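Local structure of fasciclin-1 (Drosophila melanogaster, 1O70) at residues Ile124-Gly129 with His152-Pro157; Asn108-Phe113 with Tyr289-Glu294; Val135-Val140 with Val147-His152; Thr159-Lys164 with Gly298-Ile303. The protein acts as a neural cell adhesion molecule, represented here by its third and fourth FAS1 domains. All blocks are in the same frame, centred on the assembly; numbering follows the deposited sequence.

Contact 1: Ile124-Gly129 with His152-Pro157; sequences ITVEGG and HVLGVP. With NAG (2-acetamido-2-deoxy-beta-D-glucopyranose), chain B.
In the third FAS1 domain the end of strand 123-128 meets the loop after strand 145-150, with Val126 and Leu154 as the side-chain pair. Val126 CG1 touches Leu154 CD2 at 4.2 Å. The same Leu154 CD2 lies 3.9 Å from Gly128 O, so one methyl meets both a side chain and the backbone of the strand. Met79 of helix 70-79 and Leu111 of strand 110-116 also touch Leu154. Val153 to Val156 form a type II beta turn. Gly155 takes its third position, with the positive phi (75°) usual there. Gly155 CA approaches Gly129 O at 3.5 Å in a CA-H...O contact. Pro157 CG is 4.1 Å from the same Gly129 O. No hydrogen bond joins the two segments. Glu127 points away from the loop, and on that side a sugar of the glycan on Asn132 of strand 131-141 lies beside the strand. The sugar N2 donates to Thr125 OG1 at 2.8 Å, with an N-H...O angle of 156°. Thr125 OG1 stands between the backbone N and the carbonyl carbon (chi1 56°), turned to the sugar. The acetyl methyl C8 rests 3.8 Å from Glu127 CB. The sugar is also hydrogen-bonded to Ser167 O in helix 161-167.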
loop_
_atom_site.group_PDB
_atom_site.type_symbol
_atom_site.label_atom_id
_atom_site.label_comp_id
_atom_site.label_asym_id
_atom_site.label_seq_id
_atom_site.Cartn_x
_atom_site.Cartn_y
_atom_site.Cartn_z
ATOM N N ILE A 124 -1.890 -11.547 13.695
ATOM C CA ILE A 124 -1.624 -11.527 12.267
ATOM C C ILE A 124 -2.357 -10.380 11.610
ATOM O O ILE A 124 -3.568 -10.219 11.782
ATOM C CB ILE A 124 -2.092 -12.819 11.601
ATOM C CG1 ILE A 124 -1.459 -14.013 12.316
ATOM C CG2 ILE A 124 -1.713 -12.812 10.124
ATOM C CD1 ILE A 124 -2.227 -15.311 12.124
ATOM N N THR A 125 -1.613 -9.567 10.875
ATOM C CA THR A 125 -2.205 -8.452 10.157
ATOM C C THR A 125 -1.815 -8.574 8.690
ATOM O O THR A 125 -0.837 -9.243 8.346
ATOM C CB THR A 125 -1.726 -7.080 10.708
ATOM O OG1 THR A 125 -0.288 -7.003 10.684
ATOM C CG2 THR A 125 -2.251 -6.865 12.135
ATOM N N VAL A 126 -2.602 -7.947 7.823
ATOM C CA VAL A 126 -2.353 -7.976 6.389
ATOM C C VAL A 126 -2.449 -6.561 5.839
ATOM O O VAL A 126 -3.246 -5.748 6.327
ATOM C CB VAL A 126 -3.397 -8.854 5.651
ATOM C CG1 VAL A 126 -4.810 -8.351 5.929
ATOM C CG2 VAL A 126 -3.128 -8.833 4.150
ATOM N N GLU A 127 -1.637 -6.262 4.830
ATOM C CA GLU A 127 -1.650 -4.942 4.214
ATOM C C GLU A 127 -1.967 -5.087 2.738
ATOM O O GLU A 127 -1.267 -5.783 2.009
ATOM C CB GLU A 127 -0.294 -4.235 4.367
ATOM C CG GLU A 127 -0.191 -2.955 3.522
ATOM C CD GLU A 127 -1.050 -1.817 4.058
ATOM O OE1 GLU A 127 -1.409 -0.920 3.270
ATOM O OE2 GLU A 127 -1.349 -1.807 5.274
ATOM N N GLY A 128 -3.030 -4.432 2.295
ATOM C CA GLY A 128 -3.382 -4.520 0.893
ATOM C C GLY A 128 -4.339 -3.452 0.407
ATOM O O GLY A 128 -5.271 -3.063 1.115
ATOM N N GLY A 129 -4.103 -2.978 -0.813
ATOM C CA GLY A 129 -4.967 -1.965 -1.390
ATOM C C GLY A 129 -5.158 -0.782 -0.470
ATOM O O GLY A 129 -6.256 -0.216 -0.404
ATOM N N HIS A 152 -11.276 -5.565 8.354
ATOM C CA HIS A 152 -11.452 -4.451 7.431
ATOM C C HIS A 152 -11.510 -5.026 6.053
ATOM O O HIS A 152 -10.975 -6.104 5.808
ATOM C CB HIS A 152 -10.301 -3.448 7.485
ATOM C CG HIS A 152 -10.345 -2.548 8.676
ATOM N ND1 HIS A 152 -9.680 -2.833 9.849
ATOM C CD2 HIS A 152 -10.998 -1.380 8.885
ATOM C CE1 HIS A 152 -9.916 -1.877 10.729
ATOM N NE2 HIS A 152 -10.713 -0.983 10.171
ATOM N N VAL A 153 -12.168 -4.305 5.158
ATOM C CA VAL A 153 -12.288 -4.738 3.785
ATOM C C VAL A 153 -11.120 -4.148 3.007
ATOM O O VAL A 153 -10.961 -2.925 2.929
ATOM C CB VAL A 153 -13.611 -4.255 3.181
ATOM C CG1 VAL A 153 -13.783 -4.833 1.798
ATOM C CG2 VAL A 153 -14.779 -4.650 4.087
ATOM N N LEU A 154 -10.291 -5.016 2.439
ATOM C CA LEU A 154 -9.143 -4.551 1.675
ATOM C C LEU A 154 -9.629 -3.761 0.460
ATOM O O LEU A 154 -10.774 -3.915 0.022
ATOM C CB LEU A 154 -8.281 -5.739 1.228
ATOM C CG LEU A 154 -7.722 -6.640 2.333
ATOM C CD1 LEU A 154 -6.904 -7.770 1.719
ATOM C CD2 LEU A 154 -6.872 -5.824 3.290
ATOM N N GLY A 155 -8.762 -2.906 -0.074
ATOM C CA GLY A 155 -9.120 -2.116 -1.236
ATOM C C GLY A 155 -10.062 -0.956 -0.989
ATOM O O GLY A 155 -10.506 -0.316 -1.937
ATOM N N VAL A 156 -10.380 -0.688 0.275
ATOM C CA VAL A 156 -11.265 0.426 0.640
ATOM C C VAL A 156 -10.605 1.172 1.806
ATOM O O VAL A 156 -10.888 0.906 2.974
ATOM C CB VAL A 156 -12.656 -0.077 1.075
ATOM C CG1 VAL A 156 -13.531 1.105 1.480
ATOM C CG2 VAL A 156 -13.314 -0.852 -0.058
ATOM N N PRO A 157 -9.721 2.132 1.493
ATOM C CA PRO A 157 -9.004 2.911 2.505
ATOM C C PRO A 157 -9.886 3.538 3.563
ATOM O O PRO A 157 -10.959 4.060 3.269
ATOM C CB PRO A 157 -8.280 3.971 1.679
ATOM C CG PRO A 157 -8.116 3.319 0.336
ATOM C CD PRO A 157 -9.456 2.662 0.143
HETATM C C1 NAG B . -0.749 -3.047 10.492
HETATM C C2 NAG B . 0.677 -3.560 10.316
HETATM C C3 NAG B . 1.212 -4.007 11.680
HETATM C C4 NAG B . 1.099 -2.869 12.713
HETATM C C5 NAG B . -0.347 -2.334 12.727
HETATM C C6 NAG B . -0.562 -1.137 13.627
HETATM C C7 NAG B . 1.356 -4.611 8.257
HETATM C C8 NAG B . 1.355 -5.853 7.377
HETATM N N2 NAG B . 0.688 -4.683 9.404
HETATM O O3 NAG B . 2.549 -4.460 11.560
HETATM O O4 NAG B . 1.421 -3.382 14.021
HETATM O O5 NAG B . -0.756 -1.944 11.401
HETATM O O6 NAG B . 0.387 -0.119 13.347
HETATM O O7 NAG B . 1.951 -3.600 7.898
#

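Contact 2: Asn108-Phe113 with Tyr289-Glu294; sequences NTFLYF and YRPDVE
Arg290 NH1 lies 3.2 Å from Tyr112 OH and forms a salt bridge with Asp168. Arg290 NH2 makes a second salt bridge, to Glu127, so carboxylates hold the guanidinium at two nitrogens. Tyr112 OH adds no hydrogen bond to Arg290. It sits 3.0 Å above the guanidinium plane, offset toward the rim, and the angles at NH1 and NE are poor. The ring and guanidinium planes are 68° apart, and the two side chains cross at about a right angle. The aliphatic part of the arginine also takes part: Arg290 CD is 3.7 Å from Tyr112 CE2. A bend at chi3 (58°) turns NE back beside the tyrosine, at the edge of its ring. Phe110 makes the other half of the contact. Its CZ meets Tyr289 O edge-on at 3.6 Å, and its CE2 packs on Pro291 CD at 4.1 Å. Tyr289 O also takes a weak hydrogen bond from Gln101 NE2. The contact joins the two FAS1 domains. Strand 110-116 belongs to the sheet of the third domain and strand 284-295 to that of the fourth. Tyr289 and Arg290 form a classic beta bulge opposite Val302 of strand 298-303, and Met244 of helix 244-253 touches Pro291.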
loop_
_atom_site.group_PDB
_atom_site.type_symbol
_atom_site.label_atom_id
_atom_site.label_comp_id
_atom_site.label_asym_id
_atom_site.label_seq_id
_atom_site.Cartn_x
_atom_site.Cartn_y
_atom_site.Cartn_z
ATOM N N ASN A 108 -3.286 -6.551 -10.157
ATOM C CA ASN A 108 -2.809 -5.189 -9.955
ATOM C C ASN A 108 -2.698 -4.907 -8.458
ATOM O O ASN A 108 -2.457 -3.776 -8.046
ATOM C CB ASN A 108 -3.772 -4.193 -10.604
ATOM C CG ASN A 108 -3.509 -4.015 -12.084
ATOM O OD1 ASN A 108 -4.369 -3.541 -12.832
ATOM N ND2 ASN A 108 -2.306 -4.381 -12.516
ATOM N N THR A 109 -2.867 -5.953 -7.651
ATOM C CA THR A 109 -2.815 -5.831 -6.199
ATOM C C THR A 109 -2.201 -7.043 -5.521
ATOM O O THR A 109 -2.655 -8.168 -5.728
ATOM C CB THR A 109 -4.218 -5.703 -5.608
ATOM O OG1 THR A 109 -4.943 -4.695 -6.319
ATOM C CG2 THR A 109 -4.140 -5.365 -4.124
ATOM N N PHE A 110 -1.166 -6.838 -4.720
ATOM C CA PHE A 110 -0.615 -7.966 -3.987
ATOM C C PHE A 110 -0.745 -7.612 -2.500
ATOM O O PHE A 110 -1.050 -6.470 -2.156
ATOM C CB PHE A 110 0.835 -8.256 -4.405
ATOM C CG PHE A 110 1.799 -7.159 -4.094
ATOM C CD1 PHE A 110 2.211 -6.935 -2.782
ATOM C CD2 PHE A 110 2.323 -6.364 -5.113
ATOM C CE1 PHE A 110 3.134 -5.933 -2.477
ATOM C CE2 PHE A 110 3.249 -5.355 -4.827
ATOM C CZ PHE A 110 3.656 -5.141 -3.501
ATOM N N LEU A 111 -0.557 -8.591 -1.630
ATOM C CA LEU A 111 -0.675 -8.363 -0.197
ATOM C C LEU A 111 0.568 -8.907 0.472
ATOM O O LEU A 111 1.443 -9.472 -0.183
ATOM C CB LEU A 111 -1.865 -9.137 0.371
ATOM C CG LEU A 111 -3.143 -9.240 -0.456
ATOM C CD1 LEU A 111 -4.129 -10.202 0.206
ATOM C CD2 LEU A 111 -3.741 -7.846 -0.600
ATOM N N TYR A 112 0.646 -8.733 1.781
ATOM C CA TYR A 112 1.748 -9.285 2.545
ATOM C C TYR A 112 1.283 -9.230 3.984
ATOM O O TYR A 112 0.398 -8.441 4.320
ATOM C CB TYR A 112 3.068 -8.528 2.297
ATOM C CG TYR A 112 3.116 -7.098 2.730
ATOM C CD1 TYR A 112 3.467 -6.755 4.043
ATOM C CD2 TYR A 112 2.807 -6.079 1.832
ATOM C CE1 TYR A 112 3.507 -5.435 4.450
ATOM C CE2 TYR A 112 2.838 -4.760 2.217
ATOM C CZ TYR A 112 3.192 -4.439 3.530
ATOM O OH TYR A 112 3.258 -3.122 3.929
ATOM N N PHE A 113 1.839 -10.101 4.816
ATOM C CA PHE A 113 1.422 -10.178 6.203
ATOM C C PHE A 113 2.528 -9.861 7.189
ATOM O O PHE A 113 3.713 -9.833 6.850
ATOM C CB PHE A 113 0.897 -11.587 6.520
ATOM C CG PHE A 113 -0.180 -12.073 5.591
ATOM C CD1 PHE A 113 0.127 -12.463 4.296
ATOM C CD2 PHE A 113 -1.504 -12.130 6.010
ATOM C CE1 PHE A 113 -0.867 -12.904 3.429
ATOM C CE2 PHE A 113 -2.506 -12.569 5.148
ATOM C CZ PHE A 113 -2.181 -12.955 3.854
ATOM N N TYR A 289 8.512 -0.140 -4.442
ATOM C CA TYR A 289 8.268 -1.332 -3.630
ATOM C C TYR A 289 6.786 -1.648 -3.399
ATOM O O TYR A 289 6.364 -2.792 -3.539
ATOM C CB TYR A 289 8.986 -1.199 -2.286
ATOM C CG TYR A 289 8.896 -2.428 -1.426
ATOM C CD1 TYR A 289 9.453 -3.638 -1.845
ATOM C CD2 TYR A 289 8.239 -2.393 -0.198
ATOM C CE1 TYR A 289 9.354 -4.789 -1.059
ATOM C CE2 TYR A 289 8.136 -3.539 0.595
ATOM C CZ TYR A 289 8.695 -4.733 0.156
ATOM O OH TYR A 289 8.586 -5.868 0.932
ATOM N N ARG A 290 6.001 -0.651 -3.014
ATOM C CA ARG A 290 4.569 -0.855 -2.820
ATOM C C ARG A 290 3.873 0.234 -3.625
ATOM O O ARG A 290 3.816 1.400 -3.209
ATOM C CB ARG A 290 4.180 -0.723 -1.344
ATOM C CG ARG A 290 4.455 -1.951 -0.495
ATOM C CD ARG A 290 4.313 -1.621 0.967
ATOM N NE ARG A 290 2.985 -1.109 1.285
ATOM C CZ ARG A 290 2.719 -0.382 2.365
ATOM N NH1 ARG A 290 3.698 -0.082 3.220
ATOM N NH2 ARG A 290 1.480 0.041 2.587
ATOM N N PRO A 291 3.376 -0.119 -4.808
ATOM C CA PRO A 291 2.696 0.892 -5.611
ATOM C C PRO A 291 1.232 1.004 -5.234
ATOM O O PRO A 291 0.630 0.071 -4.701
ATOM C CB PRO A 291 2.843 0.350 -7.017
ATOM C CG PRO A 291 2.688 -1.123 -6.784
ATOM C CD PRO A 291 3.620 -1.337 -5.600
ATOM N N ASP A 292 0.666 2.165 -5.509
ATOM C CA ASP A 292 -0.747 2.373 -5.286
ATOM C C ASP A 292 -1.307 2.062 -3.907
ATOM O O ASP A 292 -2.300 1.354 -3.800
ATOM C CB ASP A 292 -1.503 1.570 -6.344
ATOM C CG ASP A 292 -0.942 1.800 -7.747
ATOM O OD1 ASP A 292 -0.746 2.979 -8.108
ATOM O OD2 ASP A 292 -0.686 0.824 -8.483
ATOM N N VAL A 293 -0.693 2.586 -2.854
ATOM C CA VAL A 293 -1.223 2.356 -1.519
ATOM C C VAL A 293 -2.286 3.437 -1.357
ATOM O O VAL A 293 -2.013 4.515 -0.843
ATOM C CB VAL A 293 -0.112 2.502 -0.448
ATOM C CG1 VAL A 293 -0.701 2.363 0.956
ATOM C CG2 VAL A 293 0.971 1.433 -0.676
ATOM N N GLU A 294 -3.497 3.144 -1.822
ATOM C CA GLU A 294 -4.588 4.109 -1.785
ATOM C C GLU A 294 -4.986 4.647 -0.429
ATOM O O GLU A 294 -4.930 3.942 0.575
ATOM C CB GLU A 294 -5.825 3.525 -2.446
ATOM C CG GLU A 294 -5.840 3.647 -3.941
ATOM C CD GLU A 294 -7.007 2.893 -4.527
ATOM O OE1 GLU A 294 -8.127 2.997 -3.960
ATOM O OE2 GLU A 294 -6.802 2.213 -5.556
#

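Contact 3: Val135-Val140 with Val147-His152; sequences VIQADV and VHIIDH
Ile149 is buried against Ile136 and Gln137 in this beta hairpin, whereas Asp139 near the hairpin turn is exposed. Ile136 and Gln137 form a classic beta bulge opposite Ile149. Ile136 N donates to Ile149 O at 2.7 Å, and Ile149 N donates to Gln137 O at 2.8 Å. Ile149 CG2 meets Ile136 CG1 at 3.5 Å. CG1 of Ile136 is brought there by its place between the backbone N and the carbonyl carbon (chi1 61°). Gln137 lies side by side with Ile149, and its CG is 3.7 Å from Ile149 CD1. Nearer the hairpin turn, Val140 and Val147 form an antiparallel hydrogen-bonded pair. Its bond from Val140 N to Val147 O is 3.0 Å, and the return bond is weak. Val135 and Ile150, a non-hydrogen-bonded pair, touch on the other face of the sheet at 4.2 Å between their CG2 atoms. The looser side holds Asp139, whose OD2 is 3.6 Å from His148 CE1 and near the ring plane. Asp139 OD2 accepts from Val88 N, and His148 NE2 bonds to Leu86 O. A carbonyl can only accept, which implies a proton on His148 NE2.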
loop_
_atom_site.group_PDB
_atom_site.type_symbol
_atom_site.label_atom_id
_atom_site.label_comp_id
_atom_site.label_asym_id
_atom_site.label_seq_id
_atom_site.Cartn_x
_atom_site.Cartn_y
_atom_site.Cartn_z
ATOM N N VAL A 135 -6.319 -10.202 11.340
ATOM C CA VAL A 135 -6.975 -11.483 11.167
ATOM C C VAL A 135 -7.604 -11.785 12.520
ATOM O O VAL A 135 -6.890 -11.982 13.499
ATOM C CB VAL A 135 -5.959 -12.578 10.831
ATOM C CG1 VAL A 135 -6.665 -13.919 10.732
ATOM C CG2 VAL A 135 -5.259 -12.252 9.517
ATOM N N ILE A 136 -8.933 -11.788 12.580
ATOM C CA ILE A 136 -9.626 -12.054 13.830
ATOM C C ILE A 136 -10.040 -13.512 13.942
ATOM O O ILE A 136 -10.723 -13.890 14.886
ATOM C CB ILE A 136 -10.887 -11.189 13.974
ATOM C CG1 ILE A 136 -11.863 -11.491 12.838
ATOM C CG2 ILE A 136 -10.509 -9.706 13.963
ATOM C CD1 ILE A 136 -13.178 -10.740 12.974
ATOM N N GLN A 137 -9.630 -14.323 12.975
ATOM C CA GLN A 137 -9.948 -15.747 12.961
ATOM C C GLN A 137 -9.154 -16.348 11.822
ATOM O O GLN A 137 -9.261 -15.910 10.678
ATOM C CB GLN A 137 -11.445 -15.955 12.742
ATOM C CG GLN A 137 -11.828 -17.378 12.366
ATOM C CD GLN A 137 -12.887 -17.968 13.282
ATOM O OE1 GLN A 137 -13.664 -18.833 12.867
ATOM N NE2 GLN A 137 -12.912 -17.516 14.538
ATOM N N ALA A 138 -8.363 -17.364 12.131
ATOM C CA ALA A 138 -7.518 -17.952 11.111
ATOM C C ALA A 138 -7.658 -19.449 10.893
ATOM O O ALA A 138 -8.417 -20.134 11.573
ATOM C CB ALA A 138 -6.055 -17.620 11.430
ATOM N N ASP A 139 -6.907 -19.933 9.911
ATOM C CA ASP A 139 -6.849 -21.348 9.591
ATOM C C ASP A 139 -8.190 -22.060 9.483
ATOM O O ASP A 139 -8.359 -23.148 10.023
ATOM C CB ASP A 139 -5.974 -22.057 10.634
ATOM C CG ASP A 139 -4.523 -21.607 10.582
ATOM O OD1 ASP A 139 -3.793 -21.846 11.578
ATOM O OD2 ASP A 139 -4.118 -21.025 9.544
ATOM N N VAL A 140 -9.151 -21.456 8.802
ATOM C CA VAL A 140 -10.433 -22.119 8.618
ATOM C C VAL A 140 -10.207 -23.013 7.390
ATOM O O VAL A 140 -10.038 -22.518 6.267
ATOM C CB VAL A 140 -11.575 -21.085 8.358
ATOM C CG1 VAL A 140 -12.872 -21.801 7.992
ATOM C CG2 VAL A 140 -11.794 -20.224 9.603
ATOM N N VAL A 147 -9.214 -20.118 4.822
ATOM C CA VAL A 147 -10.006 -18.911 4.902
ATOM C C VAL A 147 -9.667 -18.257 6.227
ATOM O O VAL A 147 -9.524 -18.937 7.243
ATOM C CB VAL A 147 -11.501 -19.225 4.869
ATOM C CG1 VAL A 147 -12.290 -18.012 5.345
ATOM C CG2 VAL A 147 -11.920 -19.603 3.463
ATOM N N HIS A 148 -9.534 -16.940 6.209
ATOM C CA HIS A 148 -9.225 -16.178 7.411
ATOM C C HIS A 148 -10.166 -14.980 7.433
ATOM O O HIS A 148 -10.461 -14.396 6.384
ATOM C CB HIS A 148 -7.797 -15.649 7.356
ATOM C CG HIS A 148 -6.762 -16.697 7.083
ATOM N ND1 HIS A 148 -6.355 -17.608 8.035
ATOM C CD2 HIS A 148 -6.015 -16.949 5.981
ATOM C CE1 HIS A 148 -5.399 -18.371 7.536
ATOM N NE2 HIS A 148 -5.173 -17.991 6.290
ATOM N N ILE A 149 -10.622 -14.592 8.617
ATOM C CA ILE A 149 -11.510 -13.442 8.727
ATOM C C ILE A 149 -10.736 -12.193 9.163
ATOM O O ILE A 149 -9.996 -12.223 10.148
ATOM C CB ILE A 149 -12.679 -13.718 9.723
ATOM C CG1 ILE A 149 -13.615 -14.784 9.150
ATOM C CG2 ILE A 149 -13.535 -12.467 9.905
ATOM C CD1 ILE A 149 -13.038 -16.153 9.070
ATOM N N ILE A 150 -10.894 -11.106 8.414
ATOM C CA ILE A 150 -10.218 -9.856 8.737
ATOM C C ILE A 150 -11.237 -8.800 9.135
ATOM O O ILE A 150 -12.402 -8.873 8.741
ATOM C CB ILE A 150 -9.355 -9.345 7.560
ATOM C CG1 ILE A 150 -10.223 -9.099 6.318
ATOM C CG2 ILE A 150 -8.253 -10.351 7.260
ATOM C CD1 ILE A 150 -9.417 -8.637 5.101
ATOM N N ASP A 151 -10.790 -7.822 9.917
ATOM C CA ASP A 151 -11.680 -6.786 10.416
ATOM C C ASP A 151 -11.871 -5.564 9.539
ATOM O O ASP A 151 -12.543 -4.617 9.944
ATOM C CB ASP A 151 -11.232 -6.345 11.808
ATOM C CG ASP A 151 -9.808 -5.831 11.830
ATOM O OD1 ASP A 151 -9.182 -5.691 10.750
ATOM O OD2 ASP A 151 -9.324 -5.564 12.947
ATOM N N HIS A 152 -11.276 -5.565 8.354
ATOM C CA HIS A 152 -11.452 -4.451 7.431
ATOM C C HIS A 152 -11.510 -5.026 6.053
ATOM O O HIS A 152 -10.975 -6.104 5.808
ATOM C CB HIS A 152 -10.301 -3.448 7.485
ATOM C CG HIS A 152 -10.345 -2.548 8.676
ATOM N ND1 HIS A 152 -9.680 -2.833 9.849
ATOM C CD2 HIS A 152 -10.998 -1.380 8.885
ATOM C CE1 HIS A 152 -9.916 -1.877 10.729
ATOM N NE2 HIS A 152 -10.713 -0.983 10.171
#

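Contact 4: Thr159-Lys164 with Gly298-Ile303; sequences TTVLGK and GIIHVI
No flat side-chain group lies between Val161 and Ile300, whose side chains meet through methyl and methylene groups. The one aromatic ring in the strand segment, that of His301, is engaged elsewhere. At its edge ND1 accepts from Asp292 N and NE2 bonds to Tyr242 O, while the ring meets that of Phe197 with the planes at about 35°. The contact sets the start of helix 161-167 against strand 298-303, which lies inside the mixed sheet of the fourth FAS1 domain, between strands 193-199 and 284-295. Ile300 points toward the helix. Its CD1 reaches Val161 CG1 at 3.8 Å, with Ile300 CG1 close behind at 3.9 Å from the same methyl. Anti to its backbone N (chi1 170°), Val161 CG1 faces Ile300. The other branch, Val161 CG2, turns to the strand backbone and lies 4.4 Å from Gly298 CA. Lys164 adds its CB, 4.1 Å from Ile300 CD1, one helical turn after Val161. From there the lysine chain leads away and bends at chi2 and chi4. Its NZ is hydrogen-bonded to Gly130 O in the third domain and makes a long, weak ion pair with Glu127. Tyr196 of strand 193-199 also touches Val161, and Val198 of that strand touches Ile300. The helix is anchored at its first turn. Asn297 OD1, just before the strand, accepts from Val161 N. Thr160 is the N-cap residue: its OG1 accepts from Gly163 N at 3.0 Å, with an N-H...O angle of 161°.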
loop_
_atom_site.group_PDB
_atom_site.type_symbol
_atom_site.label_atom_id
_atom_site.label_comp_id
_atom_site.label_asym_id
_atom_site.label_seq_id
_atom_site.Cartn_x
_atom_site.Cartn_y
_atom_site.Cartn_z
ATOM N N THR A 159 -8.187 5.489 5.895
ATOM C CA THR A 159 -7.219 6.431 6.438
ATOM C C THR A 159 -6.718 7.388 5.368
ATOM O O THR A 159 -6.670 7.050 4.183
ATOM C CB THR A 159 -5.990 5.723 7.033
ATOM O OG1 THR A 159 -5.322 4.969 6.011
ATOM C CG2 THR A 159 -6.407 4.814 8.167
ATOM N N THR A 160 -6.365 8.595 5.800
ATOM C CA THR A 160 -5.829 9.605 4.902
ATOM C C THR A 160 -4.345 9.269 4.759
ATOM O O THR A 160 -3.824 8.396 5.466
ATOM C CB THR A 160 -5.917 11.013 5.513
ATOM O OG1 THR A 160 -5.112 11.064 6.700
ATOM C CG2 THR A 160 -7.344 11.357 5.874
ATOM N N VAL A 161 -3.671 9.957 3.849
ATOM C CA VAL A 161 -2.243 9.761 3.660
ATOM C C VAL A 161 -1.558 9.823 5.032
ATOM O O VAL A 161 -0.779 8.940 5.393
ATOM C CB VAL A 161 -1.677 10.865 2.744
ATOM C CG1 VAL A 161 -0.160 10.815 2.732
ATOM C CG2 VAL A 161 -2.231 10.707 1.346
ATOM N N LEU A 162 -1.867 10.868 5.797
ATOM C CA LEU A 162 -1.299 11.037 7.142
ATOM C C LEU A 162 -1.653 9.866 8.057
ATOM O O LEU A 162 -0.801 9.357 8.784
ATOM C CB LEU A 162 -1.808 12.332 7.792
ATOM C CG LEU A 162 -1.384 12.527 9.254
ATOM C CD1 LEU A 162 0.134 12.723 9.315
ATOM C CD2 LEU A 162 -2.090 13.740 9.877
ATOM N N GLY A 163 -2.918 9.452 8.015
ATOM C CA GLY A 163 -3.363 8.361 8.859
ATOM C C GLY A 163 -2.561 7.112 8.591
ATOM O O GLY A 163 -2.232 6.355 9.510
ATOM N N LYS A 164 -2.239 6.914 7.317
ATOM C CA LYS A 164 -1.471 5.768 6.863
ATOM C C LYS A 164 -0.037 5.882 7.350
ATOM O O LYS A 164 0.515 4.933 7.907
ATOM C CB LYS A 164 -1.480 5.715 5.337
ATOM C CG LYS A 164 -1.761 4.346 4.749
ATOM C CD LYS A 164 -0.785 3.298 5.220
ATOM C CE LYS A 164 -1.223 1.908 4.794
ATOM N NZ LYS A 164 -2.489 1.508 5.445
ATOM N N GLY A 298 -5.926 10.649 -1.334
ATOM C CA GLY A 298 -4.771 10.519 -2.197
ATOM C C GLY A 298 -4.233 9.110 -2.307
ATOM O O GLY A 298 -4.921 8.141 -2.002
ATOM N N ILE A 299 -2.987 8.997 -2.747
ATOM C CA ILE A 299 -2.359 7.704 -2.919
ATOM C C ILE A 299 -0.898 7.802 -2.515
ATOM O O ILE A 299 -0.265 8.841 -2.693
ATOM C CB ILE A 299 -2.449 7.253 -4.399
ATOM C CG1 ILE A 299 -2.026 5.788 -4.542
ATOM C CG2 ILE A 299 -1.534 8.112 -5.252
ATOM C CD1 ILE A 299 -2.245 5.249 -5.933
ATOM N N ILE A 300 -0.367 6.713 -1.973
ATOM C CA ILE A 300 1.027 6.660 -1.561
ATOM C C ILE A 300 1.775 5.586 -2.345
ATOM O O ILE A 300 1.253 4.494 -2.547
ATOM C CB ILE A 300 1.141 6.300 -0.081
ATOM C CG1 ILE A 300 0.798 7.518 0.782
ATOM C CG2 ILE A 300 2.539 5.749 0.220
ATOM C CD1 ILE A 300 0.867 7.221 2.279
ATOM N N HIS A 301 2.994 5.881 -2.785
ATOM C CA HIS A 301 3.792 4.882 -3.505
ATOM C C HIS A 301 5.082 4.672 -2.708
ATOM O O HIS A 301 5.929 5.570 -2.626
ATOM C CB HIS A 301 4.146 5.369 -4.907
ATOM C CG HIS A 301 2.955 5.711 -5.749
ATOM N ND1 HIS A 301 2.094 4.755 -6.244
ATOM C CD2 HIS A 301 2.487 6.904 -6.188
ATOM C CE1 HIS A 301 1.147 5.342 -6.952
ATOM N NE2 HIS A 301 1.362 6.646 -6.935
ATOM N N VAL A 302 5.244 3.495 -2.121
ATOM C CA VAL A 302 6.442 3.248 -1.329
ATOM C C VAL A 302 7.630 2.952 -2.226
ATOM O O VAL A 302 7.625 1.993 -2.999
ATOM C CB VAL A 302 6.243 2.086 -0.347
ATOM C CG1 VAL A 302 7.510 1.891 0.457
ATOM C CG2 VAL A 302 5.072 2.383 0.576
ATOM N N ILE A 303 8.659 3.781 -2.123
ATOM C CA ILE A 303 9.831 3.588 -2.954
ATOM C C ILE A 303 11.034 3.021 -2.210
ATOM O O ILE A 303 11.082 3.052 -0.980
ATOM C CB ILE A 303 10.172 4.888 -3.685
ATOM C CG1 ILE A 303 10.558 5.989 -2.705
ATOM C CG2 ILE A 303 8.939 5.331 -4.486
ATOM C CD1 ILE A 303 10.899 7.302 -3.390
#

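Contact 4 is buried throughout, while contacts 1, 2 and 3 are partly buried. Contacts 1 and 3 lie in the third FAS1 domain and share His152. Contact 3 pairs two strands of its sheet, and contact 1 sets a strand against a loop. Contact 4 belongs to the fourth domain, and contact 2 joins the two. Strands 284-295 and 298-303 are neighbours, so contacts 2 and 4 are tied by backbone bonds such as Val293 N to Ile300 O. Glu127 of contact 1 reaches Arg290 of contact 2. Contact 3 is mainly a hydrogen-bonded ladder. Contact 4 is apolar between its side chains. Contact 1 combines apolar and glycine backbone contacts with a sugar, and contact 2 places charge at the domain junction.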